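Local coordinates for MobB protein homolog (Geobacillus stearothermophilus, PDB 1XJC), which is of unknown function but, as a MobB homolog of the P-loop NTPase clan, probably binds a nucleotide and takes part in molybdenum cofactor biosynthesis, at residues Q8-K13 with H110-L115; L115-E120 with I135-L140. All coordinates share one frame; numbering follows the deposited sequence.

How the interactions relate
Interactions 1 and 2 are neighbouring strand pairings in one parallel sheet. Interaction 1 joins strand 6-10 to strand 112-116, and interaction 2 joins strand 112-116 to strand 131-136, so the middle strand serves both and L115 belongs to both. Their centres lie about 12 Å apart. Along the chain they come in series, interaction 1 closing where interaction 2 opens. V114 O and I135 N, 2.9 Å apart, probably form a further hydrogen bond between them. The G11 end of interaction 1 belongs to the putative P-loop, which the side chain of L115 touches; P-loop NTPases generally bind nucleotide at this loop.

Interaction 1 of 2, residues Q8-K13 with H110-L115; sequences QVVGYK and HPKVVL
Q8 and K112 pair in register on strands 6-10 and 112-116, neighbours in the central parallel sheet, their side chains side by side and pointing the same way. From K112, CB packs on Q8 O (3.4 Å) and Q8 CB (3.7 Å). Its chi1 of 50° puts CG between the backbone N and the carbonyl carbon, and CD comes 4.2 Å from V10 CG2. CE passes the Q8 amide, and bends at chi3 and chi4 bring NZ round to donate to H110 O at 3.1 Å. It also bonds E108 O and A129 O, a grip of three carbonyls. The side chains of Q8 and H110 cross at about a right angle, amide and imidazole planes 71° apart. An alanine at Q8 would probably leave K112 CE and H110 CB without their amide neighbour and open a gap between them.

Parallel backbone bonds join Q8 N to P111 O, V113 N to Q8 O, V10 N to V113 O and L115 N to V10 O, the last two near-straight (174°). A water links Y12 N to L115 O. V9 CG1 and L115 CD1 meet tightly at 3.4 Å, while V10 CG2 touches V114 CG2 on the Q8 face. Strand 6-10 runs into G11, whose O bonds K17 NZ, consistent with a P-loop. Helix 17-30 covers V9 and V113, helix 119-125 V114, and strand 131-136 flanks strand 112-116.

Interaction 2 of 2, residues L115-E120 with I135-L140; sequences LVRSEE and IAWEPL
W137 lays one face of its indole on R117, whose backbone and aliphatic stem cover it. R117 CA sits 3.6 Å from the centroid of the five-membered ring and only 10° off its normal, a CH-pi contact. CB stands over the centre of the ring system. R117 CG, anti to the carbonyl carbon (chi1 -54°), is set over the same face, 3.5 Å from W137 CE2. The two side chains lie side by side, pointing the same way. The guanidinium plane is turned 83° from the ring, so it does not stack flat; its NE forms a salt bridge with D121. V116 O approaches the indole obliquely, while W137 NE1 makes a weak hydrogen bond to S15 O.

Next to this ring the strands pair in parallel. V116 N donates to I135 O, and V116 O accepts from W137 N at 3.1 Å. V116 CG2 presses on A136 CB at 3.3 Å, tighter than usual, and also meets L140 CD2. On the other face, L115 CD2 lies alongside I135.

Past the strands, S118 occupies the N-cap of helix 119-125, its OG accepting from D121 N. E138 OE2 receives a weak bond from E119 N at 3.4 Å. E119 OE1 lies beside L140 CD2 and bonds E141 N.

These pairings join the strands of a right-handed beta-alpha-beta crossover, as is usual for parallel sheets. Chemically, apolar contacts and strand bonds give way to polar ones at the start of the helix, where the carboxylate of E138, weakly bonded to the first turn, would probably be favoured by the helix dipole, and D121, salt-bridged to R117 NE, is likely to offset its charge.

Interaction 1 of 2, residues Q8-K13 with H110-L115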
ATOM      1  N   GLN A   8      -0.006   1.040  -4.052  1.00 18.98           N
ATOM      2  CA  GLN A   8       1.115   0.531  -3.294  1.00 19.00           C
ATOM      3  C   GLN A   8       1.697   1.539  -2.318  1.00 19.27           C
ATOM      4  O   GLN A   8       1.673   2.756  -2.541  1.00 19.47           O
ATOM      5  CB  GLN A   8       2.220   0.080  -4.236  1.00 19.89           C
ATOM      6  CG  GLN A   8       1.917  -1.173  -5.013  1.00 22.00           C
ATOM      7  CD  GLN A   8       3.011  -1.497  -5.997  1.00 21.38           C
ATOM      8  OE1 GLN A   8       4.108  -1.932  -5.609  1.00 24.91           O
ATOM      9  NE2 GLN A   8       2.737  -1.276  -7.280  1.00 20.59           N
ATOM     10  N   VAL A   9       2.233   1.010  -1.230  1.00 19.22           N
ATOM     11  CA  VAL A   9       2.878   1.812  -0.208  1.00 18.67           C
ATOM     12  C   VAL A   9       4.279   1.223  -0.140  1.00 19.85           C
ATOM     13  O   VAL A   9       4.452   0.051   0.213  1.00 20.07           O
ATOM     14  CB  VAL A   9       2.158   1.677   1.150  1.00 18.21           C
ATOM     15  CG1 VAL A   9       3.006   2.334   2.261  1.00 16.79           C
ATOM     16  CG2 VAL A   9       0.769   2.340   1.071  1.00 16.39           C
ATOM     17  N   VAL A  10       5.279   2.012  -0.525  1.00 20.99           N
ATOM     18  CA  VAL A  10       6.660   1.532  -0.517  1.00 21.87           C
ATOM     19  C   VAL A  10       7.579   2.384   0.356  1.00 22.42           C
ATOM     20  O   VAL A  10       7.393   3.604   0.479  1.00 22.98           O
ATOM     21  CB  VAL A  10       7.244   1.484  -1.957  1.00 22.33           C
ATOM     22  CG1 VAL A  10       6.417   0.534  -2.815  1.00 22.47           C
ATOM     23  CG2 VAL A  10       7.241   2.890  -2.580  1.00 24.00           C
ATOM     24  N   GLY A  11       8.573   1.732   0.955  1.00 22.17           N
ATOM     25  CA  GLY A  11       9.518   2.426   1.807  1.00 21.90           C
ATOM     26  C   GLY A  11      10.327   1.446   2.640  1.00 22.90           C
ATOM     27  O   GLY A  11       9.949   0.272   2.794  1.00 22.54           O
ATOM     28  N   TYR A  12      11.439   1.928   3.184  1.00 22.99           N
ATOM     29  CA  TYR A  12      12.306   1.096   4.001  1.00 23.56           C
ATOM     30  C   TYR A  12      11.759   0.957   5.422  1.00 23.44           C
ATOM     31  O   TYR A  12      10.701   1.512   5.751  1.00 21.51           O
ATOM     32  CB  TYR A  12      13.715   1.692   3.987  1.00 24.55           C
ATOM     33  CG  TYR A  12      14.328   1.667   2.594  1.00 28.00           C
ATOM     34  CD1 TYR A  12      14.591   0.452   1.955  1.00 29.97           C
ATOM     35  CD2 TYR A  12      14.597   2.850   1.896  1.00 28.02           C
ATOM     36  CE1 TYR A  12      15.106   0.414   0.655  1.00 31.57           C
ATOM     37  CE2 TYR A  12      15.111   2.825   0.598  1.00 29.09           C
ATOM     38  CZ  TYR A  12      15.364   1.605  -0.016  1.00 30.90           C
ATOM     39  OH  TYR A  12      15.886   1.557  -1.290  1.00 32.90           O
ATOM     40  N   LYS A  13      12.469   0.200   6.252  1.00 25.14           N
ATOM     41  CA  LYS A  13      12.064  -0.030   7.644  1.00 26.50           C
ATOM     42  C   LYS A  13      11.868   1.283   8.404  1.00 24.99           C
ATOM     43  O   LYS A  13      12.669   2.199   8.266  1.00 23.84           O
ATOM     44  CB  LYS A  13      13.116  -0.897   8.357  1.00 28.84           C
ATOM     45  CG  LYS A  13      12.995  -0.903   9.880  1.00 35.50           C
ATOM     46  CD  LYS A  13      13.322  -2.256  10.492  1.00 39.59           C
ATOM     47  CE  LYS A  13      12.204  -3.259  10.207  1.00 43.83           C
ATOM     48  NZ  LYS A  13      12.465  -4.590  10.840  1.00 47.13           N
ATOM     49  N   HIS A 110       1.712  -0.360 -10.012  1.00 24.85           N
ATOM     50  CA  HIS A 110       0.457   0.249  -9.558  1.00 23.28           C
ATOM     51  C   HIS A 110       0.772   1.648  -9.005  1.00 22.15           C
ATOM     52  O   HIS A 110       1.902   1.915  -8.610  1.00 22.55           O
ATOM     53  CB  HIS A 110      -0.164  -0.633  -8.460  1.00 23.67           C
ATOM     54  CG  HIS A 110      -0.390  -2.055  -8.892  1.00 25.89           C
ATOM     55  ND1 HIS A 110      -1.368  -2.412  -9.804  1.00 25.45           N
ATOM     56  CD2 HIS A 110       0.276  -3.197  -8.587  1.00 24.54           C
ATOM     57  CE1 HIS A 110      -1.291  -3.711 -10.039  1.00 25.49           C
ATOM     58  NE2 HIS A 110      -0.304  -4.210  -9.315  1.00 24.68           N
ATOM     59  N   PRO A 111      -0.208   2.563  -8.987  1.00 20.82           N
ATOM     60  CA  PRO A 111       0.130   3.888  -8.445  1.00 19.96           C
ATOM     61  C   PRO A 111       0.628   3.706  -7.016  1.00 18.83           C
ATOM     62  O   PRO A 111       0.064   2.924  -6.253  1.00 18.28           O
ATOM     63  CB  PRO A 111      -1.195   4.653  -8.528  1.00 19.09           C
ATOM     64  CG  PRO A 111      -2.233   3.559  -8.495  1.00 19.40           C
ATOM     65  CD  PRO A 111      -1.616   2.512  -9.406  1.00 19.82           C
ATOM     66  N   LYS A 112       1.688   4.416  -6.659  1.00 18.67           N
ATOM     67  CA  LYS A 112       2.250   4.247  -5.329  1.00 19.43           C
ATOM     68  C   LYS A 112       2.609   5.493  -4.549  1.00 19.61           C
ATOM     69  O   LYS A 112       2.870   6.580  -5.110  1.00 19.11           O
ATOM     70  CB  LYS A 112       3.492   3.353  -5.411  1.00 19.64           C
ATOM     71  CG  LYS A 112       4.509   3.759  -6.478  1.00 19.32           C
ATOM     72  CD  LYS A 112       5.717   2.798  -6.514  1.00 17.39           C
ATOM     73  CE  LYS A 112       5.312   1.348  -6.850  1.00 17.43           C
ATOM     74  NZ  LYS A 112       4.888   1.099  -8.277  1.00 16.52           N
ATOM     75  N   VAL A 113       2.596   5.329  -3.235  1.00 19.04           N
ATOM     76  CA  VAL A 113       2.982   6.400  -2.341  1.00 18.65           C
ATOM     77  C   VAL A 113       4.341   5.949  -1.806  1.00 19.35           C
ATOM     78  O   VAL A 113       4.495   4.816  -1.354  1.00 17.68           O
ATOM     79  CB  VAL A 113       1.997   6.555  -1.173  1.00 18.18           C
ATOM     80  CG1 VAL A 113       2.530   7.635  -0.196  1.00 15.68           C
ATOM     81  CG2 VAL A 113       0.601   6.925  -1.714  1.00 16.36           C
ATOM     82  N   VAL A 114       5.333   6.825  -1.876  1.00 19.96           N
ATOM     83  CA  VAL A 114       6.661   6.474  -1.411  1.00 19.56           C
ATOM     84  C   VAL A 114       6.933   7.163  -0.068  1.00 20.65           C
ATOM     85  O   VAL A 114       6.747   8.386   0.064  1.00 21.45           O
ATOM     86  CB  VAL A 114       7.735   6.916  -2.448  1.00 20.29           C
ATOM     87  CG1 VAL A 114       9.136   6.550  -1.937  1.00 19.68           C
ATOM     88  CG2 VAL A 114       7.463   6.260  -3.820  1.00 18.75           C
ATOM     89  N   LEU A 115       7.341   6.376   0.925  1.00 19.89           N
ATOM     90  CA  LEU A 115       7.666   6.902   2.245  1.00 20.97           C
ATOM     91  C   LEU A 115       9.187   6.929   2.371  1.00 21.82           C
ATOM     92  O   LEU A 115       9.875   5.935   2.073  1.00 21.50           O
ATOM     93  CB  LEU A 115       7.044   6.036   3.345  1.00 21.28           C
ATOM     94  CG  LEU A 115       5.544   6.330   3.491  1.00 20.59           C
ATOM     95  CD1 LEU A 115       4.757   5.118   3.106  1.00 21.77           C
ATOM     96  CD2 LEU A 115       5.224   6.763   4.923  1.00 20.46           C
TER
HETATM   97  O   HOH W   1      12.033   4.684   3.003  1.00 14.74           O

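Interaction 2 of 2, residues L115-E120 with I135-L140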
ATOM      1  N   LEU A 115       7.341   6.376   0.925  1.00 19.89           N
ATOM      2  CA  LEU A 115       7.666   6.902   2.245  1.00 20.97           C
ATOM      3  C   LEU A 115       9.187   6.929   2.371  1.00 21.82           C
ATOM      4  O   LEU A 115       9.875   5.935   2.073  1.00 21.50           O
ATOM      5  CB  LEU A 115       7.044   6.036   3.345  1.00 21.28           C
ATOM      6  CG  LEU A 115       5.544   6.330   3.491  1.00 20.59           C
ATOM      7  CD1 LEU A 115       4.757   5.118   3.106  1.00 21.77           C
ATOM      8  CD2 LEU A 115       5.224   6.763   4.923  1.00 20.46           C
ATOM      9  N   VAL A 116       9.715   8.075   2.789  1.00 22.25           N
ATOM     10  CA  VAL A 116      11.157   8.226   2.904  1.00 23.41           C
ATOM     11  C   VAL A 116      11.570   8.866   4.222  1.00 24.11           C
ATOM     12  O   VAL A 116      10.957   9.838   4.670  1.00 22.69           O
ATOM     13  CB  VAL A 116      11.729   9.084   1.724  1.00 23.66           C
ATOM     14  CG1 VAL A 116      11.375   8.431   0.367  1.00 24.81           C
ATOM     15  CG2 VAL A 116      11.176  10.487   1.775  1.00 23.09           C
ATOM     16  N   ARG A 117      12.621   8.322   4.828  1.00 24.55           N
ATOM     17  CA  ARG A 117      13.131   8.861   6.086  1.00 25.00           C
ATOM     18  C   ARG A 117      14.147   9.961   5.808  1.00 25.55           C
ATOM     19  O   ARG A 117      14.382  10.839   6.644  1.00 25.18           O
ATOM     20  CB  ARG A 117      13.830   7.760   6.890  1.00 22.14           C
ATOM     21  CG  ARG A 117      12.980   6.521   7.121  1.00 23.26           C
ATOM     22  CD  ARG A 117      13.858   5.341   7.538  1.00 25.78           C
ATOM     23  NE  ARG A 117      14.839   5.011   6.499  1.00 27.87           N
ATOM     24  CZ  ARG A 117      15.608   3.920   6.504  1.00 28.20           C
ATOM     25  NH1 ARG A 117      15.521   3.033   7.496  1.00 29.19           N
ATOM     26  NH2 ARG A 117      16.466   3.716   5.513  1.00 28.25           N
ATOM     27  N   SER A 118      14.716   9.932   4.612  1.00 26.81           N
ATOM     28  CA  SER A 118      15.780  10.868   4.272  1.00 28.35           C
ATOM     29  C   SER A 118      15.952  11.084   2.775  1.00 29.64           C
ATOM     30  O   SER A 118      15.330  10.410   1.953  1.00 29.77           O
ATOM     31  CB  SER A 118      17.088  10.300   4.805  1.00 27.96           C
ATOM     32  OG  SER A 118      17.302   9.019   4.220  1.00 26.58           O
ATOM     33  N   GLU A 119      16.838  12.013   2.434  1.00 31.14           N
ATOM     34  CA  GLU A 119      17.134  12.303   1.045  1.00 32.55           C
ATOM     35  C   GLU A 119      17.774  11.046   0.459  1.00 31.61           C
ATOM     36  O   GLU A 119      17.545  10.711  -0.702  1.00 31.58           O
ATOM     37  CB  GLU A 119      18.089  13.500   0.952  1.00 35.42           C
ATOM     38  CG  GLU A 119      18.615  13.804  -0.447  1.00 40.08           C
ATOM     39  CD  GLU A 119      17.510  13.948  -1.481  1.00 42.89           C
ATOM     40  OE1 GLU A 119      16.473  14.573  -1.171  1.00 42.66           O
ATOM     41  OE2 GLU A 119      17.692  13.444  -2.616  1.00 44.66           O
ATOM     42  N   GLU A 120      18.552  10.339   1.276  1.00 31.22           N
ATOM     43  CA  GLU A 120      19.209   9.102   0.848  1.00 31.70           C
ATOM     44  C   GLU A 120      18.188   8.022   0.459  1.00 30.25           C
ATOM     45  O   GLU A 120      18.370   7.322  -0.549  1.00 31.08           O
ATOM     46  CB  GLU A 120      20.124   8.570   1.960  1.00 35.81           C
ATOM     47  CG  GLU A 120      20.801   7.249   1.627  1.00 44.32           C
ATOM     48  CD  GLU A 120      21.783   6.790   2.705  1.00 49.89           C
ATOM     49  OE1 GLU A 120      22.760   7.526   2.980  1.00 52.55           O
ATOM     50  OE2 GLU A 120      21.584   5.688   3.272  1.00 52.65           O
ATOM     51  N   ILE A 135       5.668  10.810   1.218  1.00 19.11           N
ATOM     52  CA  ILE A 135       5.392  11.216   2.587  1.00 19.32           C
ATOM     53  C   ILE A 135       6.757  11.035   3.247  1.00 20.88           C
ATOM     54  O   ILE A 135       7.331   9.945   3.213  1.00 21.03           O
ATOM     55  CB  ILE A 135       4.299  10.335   3.231  1.00 18.89           C
ATOM     56  CG1 ILE A 135       2.973  10.535   2.473  1.00 16.88           C
ATOM     57  CG2 ILE A 135       4.156  10.681   4.717  1.00 17.70           C
ATOM     58  CD1 ILE A 135       1.795   9.650   2.954  1.00 16.24           C
ATOM     59  N   ALA A 136       7.284  12.105   3.840  1.00 21.62           N
ATOM     60  CA  ALA A 136       8.635  12.053   4.387  1.00 21.67           C
ATOM     61  C   ALA A 136       8.841  12.561   5.796  1.00 22.55           C
ATOM     62  O   ALA A 136       7.995  13.268   6.343  1.00 23.07           O
ATOM     63  CB  ALA A 136       9.564  12.819   3.451  1.00 21.76           C
ATOM     64  N   TRP A 137      10.000  12.215   6.356  1.00 23.39           N
ATOM     65  CA  TRP A 137      10.387  12.638   7.706  1.00 25.13           C
ATOM     66  C   TRP A 137      10.918  14.071   7.651  1.00 26.73           C
ATOM     67  O   TRP A 137      10.853  14.798   8.631  1.00 28.52           O
ATOM     68  CB  TRP A 137      11.531  11.783   8.245  1.00 23.73           C
ATOM     69  CG  TRP A 137      11.239  10.409   8.728  1.00 23.55           C
ATOM     70  CD1 TRP A 137      10.254   9.562   8.307  1.00 23.19           C
ATOM     71  CD2 TRP A 137      12.059   9.658   9.626  1.00 23.91           C
ATOM     72  NE1 TRP A 137      10.420   8.314   8.884  1.00 23.52           N
ATOM     73  CE2 TRP A 137      11.522   8.350   9.696  1.00 23.90           C
ATOM     74  CE3 TRP A 137      13.204   9.962  10.376  1.00 23.74           C
ATOM     75  CZ2 TRP A 137      12.094   7.349  10.488  1.00 25.06           C
ATOM     76  CZ3 TRP A 137      13.770   8.963  11.164  1.00 25.06           C
ATOM     77  CH2 TRP A 137      13.212   7.671  11.211  1.00 26.09           C
ATOM     78  N   GLU A 138      11.490  14.437   6.507  1.00 28.35           N
ATOM     79  CA  GLU A 138      12.081  15.764   6.310  1.00 30.47           C
ATOM     80  C   GLU A 138      11.902  16.202   4.864  1.00 30.64           C
ATOM     81  O   GLU A 138      11.536  15.393   4.018  1.00 29.55           O
ATOM     82  CB  GLU A 138      13.579  15.731   6.633  1.00 31.78           C
ATOM     83  CG  GLU A 138      14.336  14.588   5.957  1.00 34.95           C
ATOM     84  CD  GLU A 138      15.836  14.842   5.874  1.00 37.17           C
ATOM     85  OE1 GLU A 138      16.358  15.597   6.727  1.00 38.03           O
ATOM     86  OE2 GLU A 138      16.495  14.280   4.959  1.00 39.15           O
ATOM     87  N   PRO A 139      12.152  17.493   4.563  1.00 30.58           N
ATOM     88  CA  PRO A 139      12.011  18.015   3.197  1.00 30.69           C
ATOM     89  C   PRO A 139      13.081  17.405   2.287  1.00 32.20           C
ATOM     90  O   PRO A 139      14.144  17.014   2.766  1.00 31.66           O
ATOM     91  CB  PRO A 139      12.182  19.517   3.383  1.00 29.91           C
ATOM     92  CG  PRO A 139      13.147  19.596   4.544  1.00 29.85           C
ATOM     93  CD  PRO A 139      12.602  18.550   5.489  1.00 29.73           C
ATOM     94  N   LEU A 140      12.804  17.328   0.988  1.00 34.09           N
ATOM     95  CA  LEU A 140      13.749  16.732   0.046  1.00 38.71           C
ATOM     96  C   LEU A 140      14.421  17.756  -0.865  1.00 42.99           C
ATOM     97  O   LEU A 140      13.854  18.802  -1.161  1.00 44.37           O
ATOM     98  CB  LEU A 140      13.031  15.680  -0.805  1.00 36.36           C
ATOM     99  CG  LEU A 140      12.362  14.566  -0.004  1.00 34.71           C
ATOM    100  CD1 LEU A 140      11.448  13.735  -0.902  1.00 33.89           C
ATOM    101  CD2 LEU A 140      13.444  13.712   0.642  1.00 34.33           C
TER